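Local coordinates for protein Ddb_g0293866 (Dictyostelium discoideum, PDB 5LW6) that binds ADP-ribose through its macrodomain, the part of the longer protein described here, and probably acts in poly-ADP-ribose-dependent sensing of DNA damage, at residues A[130-133]-A[134-137]; A[159-162]-A[163-167]. One frame throughout, in Å; residues are numbered along the deposited sequence.

Interaction 1 (A[130-133]-A[134-137])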
ATOM      1  N   ILE A 130       6.005 -11.233  -6.320  1.00 14.81           N
ATOM      2  CA  ILE A 130       4.936 -11.463  -7.265  1.00 16.09           C
ATOM      3  C   ILE A 130       5.490 -11.278  -8.673  1.00 17.19           C
ATOM      4  O   ILE A 130       6.461 -10.534  -8.869  1.00 15.45           O
ATOM      5  CB  ILE A 130       3.706 -10.548  -6.960  1.00 16.44           C
ATOM      6  CG1 ILE A 130       4.062  -9.046  -7.069  1.00 16.11           C
ATOM      7  CG2 ILE A 130       3.162 -10.899  -5.564  1.00 16.28           C
ATOM      8  CD1 ILE A 130       2.887  -8.114  -7.265  1.00 17.79           C
ATOM      9  N   GLU A 131       4.897 -11.934  -9.668  1.00 18.07           N
ATOM     10  CA  GLU A 131       5.457 -11.870 -10.993  1.00 21.36           C
ATOM     11  C   GLU A 131       5.374 -10.476 -11.600  1.00 20.30           C
ATOM     12  O   GLU A 131       6.353  -9.997 -12.163  1.00 21.88           O
ATOM     13  CB  GLU A 131       4.763 -12.906 -11.880  1.00 27.61           C
ATOM     14  CG  GLU A 131       5.134 -12.813 -13.341  1.00 38.70           C
ATOM     15  CD  GLU A 131       6.514 -13.377 -13.628  1.00 48.53           C
ATOM     16  OE1 GLU A 131       7.016 -14.186 -12.796  1.00 50.19           O
ATOM     17  OE2 GLU A 131       7.063 -13.025 -14.706  1.00 60.19           O
ATOM     18  N   ASN A 132       4.212  -9.846 -11.487  1.00 18.88           N
ATOM     19  CA  ASN A 132       3.959  -8.473 -12.029  1.00 19.48           C
ATOM     20  C   ASN A 132       2.779  -7.876 -11.352  1.00 18.69           C
ATOM     21  O   ASN A 132       2.138  -8.557 -10.552  1.00 16.18           O
ATOM     22  CB  ASN A 132       3.723  -8.451 -13.526  1.00 20.01           C
ATOM     23  CG  ASN A 132       2.555  -9.291 -13.958  1.00 22.52           C
ATOM     24  OD1 ASN A 132       1.406  -8.977 -13.682  1.00 23.43           O
ATOM     25  ND2 ASN A 132       2.860 -10.428 -14.586  1.00 28.10           N
ATOM     26  N   SER A 133       2.488  -6.603 -11.605  1.00 17.70           N
ATOM     27  CA  SER A 133       1.450  -5.926 -10.821  1.00 16.60           C
ATOM     28  C   SER A 133       0.039  -6.505 -10.996  1.00 16.97           C
ATOM     29  O   SER A 133      -0.855  -6.214 -10.197  1.00 17.36           O
ATOM     30  CB  SER A 133       1.420  -4.406 -11.178  1.00 19.47           C
ATOM     31  OG  SER A 133       0.885  -4.226 -12.475  1.00 19.66           O
ATOM     32  N   ASN A 134      -0.167  -7.327 -12.030  1.00 16.30           N
ATOM     33  CA  ASN A 134      -1.503  -7.907 -12.255  1.00 15.91           C
ATOM     34  C   ASN A 134      -1.581  -9.400 -11.925  1.00 16.32           C
ATOM     35  O   ASN A 134      -2.574  -9.997 -12.207  1.00 16.43           O
ATOM     36  CB  ASN A 134      -1.975  -7.637 -13.688  1.00 16.53           C
ATOM     37  CG  ASN A 134      -2.364  -6.166 -13.880  1.00 16.51           C
ATOM     38  OD1 ASN A 134      -1.775  -5.456 -14.693  1.00 18.62           O
ATOM     39  ND2 ASN A 134      -3.286  -5.729 -13.141  1.00 13.82           N
ATOM     40  N   SER A 135      -0.564  -9.945 -11.281  1.00 15.32           N
ATOM     41  CA  SER A 135      -0.534 -11.381 -11.004  1.00 16.79           C
ATOM     42  C   SER A 135      -1.612 -11.825 -10.065  1.00 17.79           C
ATOM     43  O   SER A 135      -1.826 -11.188  -9.068  1.00 17.30           O
ATOM     44  CB  SER A 135       0.788 -11.819 -10.309  1.00 18.57           C
ATOM     45  OG  SER A 135       1.843 -11.721 -11.215  1.00 24.06           O
ATOM     46  N   LEU A 136      -2.194 -13.013 -10.314  1.00 15.51           N
ATOM     47  CA  LEU A 136      -3.244 -13.462  -9.427  1.00 16.36           C
ATOM     48  C   LEU A 136      -2.786 -13.878  -8.065  1.00 18.00           C
ATOM     49  O   LEU A 136      -3.601 -13.898  -7.097  1.00 16.54           O
ATOM     50  CB  LEU A 136      -4.096 -14.585 -10.065  1.00 18.60           C
ATOM     51  CG  LEU A 136      -5.135 -14.069 -11.065  1.00 20.74           C
ATOM     52  CD1 LEU A 136      -5.816 -15.245 -11.754  1.00 22.79           C
ATOM     53  CD2 LEU A 136      -6.208 -13.227 -10.396  1.00 23.42           C
ATOM     54  N   GLU A 137      -1.507 -14.254  -7.948  1.00 18.96           N
ATOM     55  CA  GLU A 137      -0.957 -14.725  -6.662  1.00 20.53           C
ATOM     56  C   GLU A 137      -0.997 -13.677  -5.571  1.00 21.54           C
ATOM     57  O   GLU A 137      -0.895 -13.967  -4.424  1.00 19.17           O
ATOM     58  CB  GLU A 137       0.504 -15.172  -6.889  1.00 26.48           C
ATOM     59  CG  GLU A 137       1.350 -13.975  -7.395  1.00 31.00           C
ATOM     60  CD  GLU A 137       2.823 -14.256  -7.694  1.00 39.90           C
ATOM     61  OE1 GLU A 137       3.560 -14.703  -6.730  1.00 48.32           O
ATOM     62  OE2 GLU A 137       3.242 -13.973  -8.860  1.00 27.62           O
TER
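The type I beta turn from N132 to S135 reverses the chain just beyond strand 125-130, and N132 holds it from two atoms. Its backbone O accepts N of S135 at 3.1 Å, closing the turn with a nearly straight bond (165°) whose donor lies well above the carbonyl plane. Its side-chain OD1 takes N of N134 at 2.8 Å, in the carbonyl plane and on a lone pair, so an Asx turn is laid over the beta turn. With CG set between its own N and carbonyl carbon (chi1 59°), the N132 amide folds back over the following peptides instead of reaching outward. S135 answers from the far end: its OG accepts N of N132 at 3.0 Å and presses on CB of E131 at 3.2 Å. Two residues further on, E137 extends its side chain back past I130. Its OE2 receives N of E131 at 2.7 Å, met from above the carboxylate plane, while CD rests 3.5 Å from CA of I130. The carboxylate of E131 turns away to a salt bridge with K102, which probably eases its nearness to E137. CB of N134 touches OD1 of N132 at 3.6 Å, and the rest of its side chain reaches K161 and Q162 on helix 161-167. An alanine here would keep the N-H that OD1 of N132 grips, but losing the amide would probably open a gap between the turn and that helix and leave K161 and Q162 without this neighbour. The arrangement is that of an Asx turn combined with a type I beta turn, in the loop leaving an outermost strand of the macrodomain sheet.

Interaction 2 (A[159-162]-A[163-167])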
ATOM      1  N   GLN A 159      -1.976  -0.970 -14.492  1.00 16.53           N
ATOM      2  CA  GLN A 159      -1.265  -1.779 -13.494  1.00 16.96           C
ATOM      3  C   GLN A 159      -2.128  -2.428 -12.424  1.00 15.04           C
ATOM      4  O   GLN A 159      -1.631  -3.302 -11.682  1.00 15.04           O
ATOM      5  CB  GLN A 159      -0.217  -0.914 -12.814  1.00 19.89           C
ATOM      6  CG  GLN A 159       0.994  -0.670 -13.708  1.00 21.87           C
ATOM      7  CD  GLN A 159       0.727   0.270 -14.876  1.00 23.61           C
ATOM      8  OE1 GLN A 159       0.119   1.329 -14.748  1.00 25.71           O
ATOM      9  NE2 GLN A 159       1.185  -0.128 -16.018  1.00 27.20           N
ATOM     10  N   ASN A 160      -3.355  -1.962 -12.272  1.00 13.49           N
ATOM     11  CA  ASN A 160      -4.303  -2.608 -11.321  1.00 13.60           C
ATOM     12  C   ASN A 160      -5.593  -3.020 -11.987  1.00 13.82           C
ATOM     13  O   ASN A 160      -6.594  -3.229 -11.358  1.00 13.64           O
ATOM     14  CB  ASN A 160      -4.514  -1.752 -10.072  1.00 14.04           C
ATOM     15  CG  ASN A 160      -5.137  -0.418 -10.357  1.00 14.92           C
ATOM     16  OD1 ASN A 160      -5.713  -0.194 -11.425  1.00 14.89           O
ATOM     17  ND2 ASN A 160      -5.066   0.464  -9.389  1.00 14.58           N
ATOM     18  N   LYS A 161      -5.512  -3.243 -13.281  1.00 14.58           N
ATOM     19  CA  LYS A 161      -6.640  -3.759 -14.043  1.00 15.94           C
ATOM     20  C   LYS A 161      -7.240  -4.998 -13.445  1.00 13.65           C
ATOM     21  O   LYS A 161      -8.447  -5.125 -13.320  1.00 15.43           O
ATOM     22  CB  LYS A 161      -6.118  -4.028 -15.484  1.00 17.79           C
ATOM     23  CG  LYS A 161      -7.135  -4.647 -16.441  1.00 22.98           C
ATOM     24  CD  LYS A 161      -6.457  -4.819 -17.802  1.00 27.13           C
ATOM     25  CE  LYS A 161      -7.457  -5.128 -18.946  1.00 31.74           C
ATOM     26  NZ  LYS A 161      -8.291  -6.298 -18.637  1.00 36.64           N
ATOM     27  N   GLN A 162      -6.393  -5.911 -13.005  1.00 13.31           N
ATOM     28  CA  GLN A 162      -6.896  -7.252 -12.529  1.00 12.94           C
ATOM     29  C   GLN A 162      -7.683  -7.122 -11.259  1.00 11.60           C
ATOM     30  O   GLN A 162      -8.756  -7.661 -11.134  1.00 13.25           O
ATOM     31  CB  GLN A 162      -5.746  -8.220 -12.352  1.00 14.52           C
ATOM     32  CG  GLN A 162      -6.083  -9.558 -11.791  1.00 17.39           C
ATOM     33  CD  GLN A 162      -7.021 -10.344 -12.700  1.00 19.08           C
ATOM     34  OE1 GLN A 162      -6.824 -10.439 -13.917  1.00 17.98           O
ATOM     35  NE2 GLN A 162      -8.084 -10.847 -12.118  1.00 19.72           N
ATOM     36  N   LEU A 163      -7.150  -6.300 -10.338  1.00 11.79           N
ATOM     37  CA  LEU A 163      -7.891  -5.930  -9.150  1.00 11.81           C
ATOM     38  C   LEU A 163      -9.274  -5.346  -9.464  1.00 12.27           C
ATOM     39  O   LEU A 163     -10.253  -5.790  -8.910  1.00 11.91           O
ATOM     40  CB  LEU A 163      -7.060  -4.999  -8.289  1.00 13.09           C
ATOM     41  CG  LEU A 163      -7.754  -4.412  -7.078  1.00 14.85           C
ATOM     42  CD1 LEU A 163      -7.952  -5.452  -5.949  1.00 16.05           C
ATOM     43  CD2 LEU A 163      -6.980  -3.201  -6.598  1.00 17.55           C
ATOM     44  N   TYR A 164      -9.315  -4.374 -10.358  1.00 11.06           N
ATOM     45  CA  TYR A 164     -10.551  -3.679 -10.706  1.00 12.11           C
ATOM     46  C   TYR A 164     -11.545  -4.629 -11.369  1.00 14.40           C
ATOM     47  O   TYR A 164     -12.703  -4.556 -11.032  1.00 14.21           O
ATOM     48  CB  TYR A 164     -10.262  -2.467 -11.595  1.00 11.33           C
ATOM     49  CG  TYR A 164      -9.960  -1.225 -10.778  1.00 11.89           C
ATOM     50  CD1 TYR A 164      -8.786  -1.071 -10.048  1.00 10.62           C
ATOM     51  CD2 TYR A 164     -10.904  -0.206 -10.632  1.00 11.89           C
ATOM     52  CE1 TYR A 164      -8.572   0.047  -9.282  1.00 12.40           C
ATOM     53  CE2 TYR A 164     -10.676   0.895  -9.864  1.00 12.46           C
ATOM     54  CZ  TYR A 164      -9.520   1.033  -9.166  1.00 13.89           C
ATOM     55  OH  TYR A 164      -9.310   2.122  -8.333  1.00 13.74           O
ATOM     56  N   GLU A 165     -11.068  -5.572 -12.196  1.00 14.73           N
ATOM     57  CA  GLU A 165     -11.988  -6.562 -12.772  1.00 16.89           C
ATOM     58  C   GLU A 165     -12.647  -7.431 -11.724  1.00 16.46           C
ATOM     59  O   GLU A 165     -13.824  -7.736 -11.796  1.00 18.69           O
ATOM     60  CB  GLU A 165     -11.245  -7.342 -13.800  1.00 20.61           C
ATOM     61  CG  GLU A 165     -11.163  -6.397 -14.959  1.00 25.66           C
ATOM     62  CD  GLU A 165     -10.301  -6.781 -16.117  1.00 34.61           C
ATOM     63  OE1 GLU A 165     -10.062  -5.839 -16.900  1.00 40.71           O
ATOM     64  OE2 GLU A 165      -9.866  -7.945 -16.290  1.00 39.65           O
HETATM   65  N   MSE A 166     -11.906  -7.700 -10.668  1.00 14.02           N
HETATM   66  CA  MSE A 166     -12.369  -8.475  -9.595  1.00 15.29           C
HETATM   67  C   MSE A 166     -13.365  -7.745  -8.714  1.00 15.47           C
HETATM   68  O   MSE A 166     -14.145  -8.370  -8.111  1.00 17.23           O
HETATM   69  CB  MSE A 166     -11.150  -8.956  -8.780  1.00 15.31           C
HETATM   70  CG  MSE A 166     -10.279  -9.882  -9.621  1.00 17.24           C
HETATM   71 SE   MSE A 166      -8.540 -10.139  -8.645  1.00 21.25          SE
HETATM   72  CE  MSE A 166      -9.215 -11.506  -7.403  1.00 21.16           C
ATOM     73  N   LEU A 167     -13.290  -6.415  -8.662  1.00 15.60           N
ATOM     74  CA  LEU A 167     -14.149  -5.552  -7.826  1.00 15.84           C
ATOM     75  C   LEU A 167     -15.415  -5.166  -8.591  1.00 18.52           C
ATOM     76  O   LEU A 167     -16.413  -4.826  -7.962  1.00 20.84           O
ATOM     77  CB  LEU A 167     -13.404  -4.249  -7.455  1.00 16.45           C
ATOM     78  CG  LEU A 167     -12.236  -4.417  -6.462  1.00 17.04           C
ATOM     79  CD1 LEU A 167     -11.267  -3.252  -6.474  1.00 17.56           C
ATOM     80  CD2 LEU A 167     -12.801  -4.662  -5.066  1.00 19.19           C
TER
HETATM   81  O   HOH W   1      -6.702   2.988  -9.009  1.00 12.86           O
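N160 and Y164 form the close-packed, buried side of this first helical turn. The N160 amide lies against the CD1-CE1 side of the tyrosine ring, with CG 3.6 Å from CE1 and the two planes 36° apart. CG set between the backbone N and the carbonyl carbon (chi1 63°) puts the amide there; N160 is at the N-cap position, but its side chain makes no capping bond, and OD1 instead takes N of T157. Its backbone O does the helical work, accepting N of Y164 at 3.1 Å and lying near the plane of the ring at its edge. A water ties the far ends together, taking a bond from ND2 of N160 (3.0 Å) and pairing with OH of Y164 (2.8 Å). Beyond the contact, F172 meets the tyrosine edge-to-face.

The opposite character belongs to K161 and E165, both exposed. The lysine chain runs out extended and bends only at its last torsion, bringing NZ to the syn lone pair of OE1 of E165 at 2.5 Å, a short salt bridge across one turn. Between these sides, NE2 of Q162 lies 3.6 Å from SE of M166, a selenomethionine of the Se-Met-substituted protein. The chemistry suggests a helix held on its inner side by amide, ring and water, while the charges of K161 and E165 probably offset one another at the surface.

Interaction 1 comes first along the chain, in the loop after strand 125-130; interaction 2 follows strand 145-149 and takes in the whole of the short helix 161-167 with the two residues before it. Their centres lie 11 Å apart, on the same side of the chain's centre and each about 15 Å from it. They meet directly: OG of S133 makes a probable hydrogen bond to O of Q159 at 2.8 Å, and L136 adds a side-chain contact to Q162. Although strands 125-130 and 145-149 are not neighbours in the mixed sheet, the elements that follow them are thus joined, linking a turn and a helix at the surface of the macrodomain.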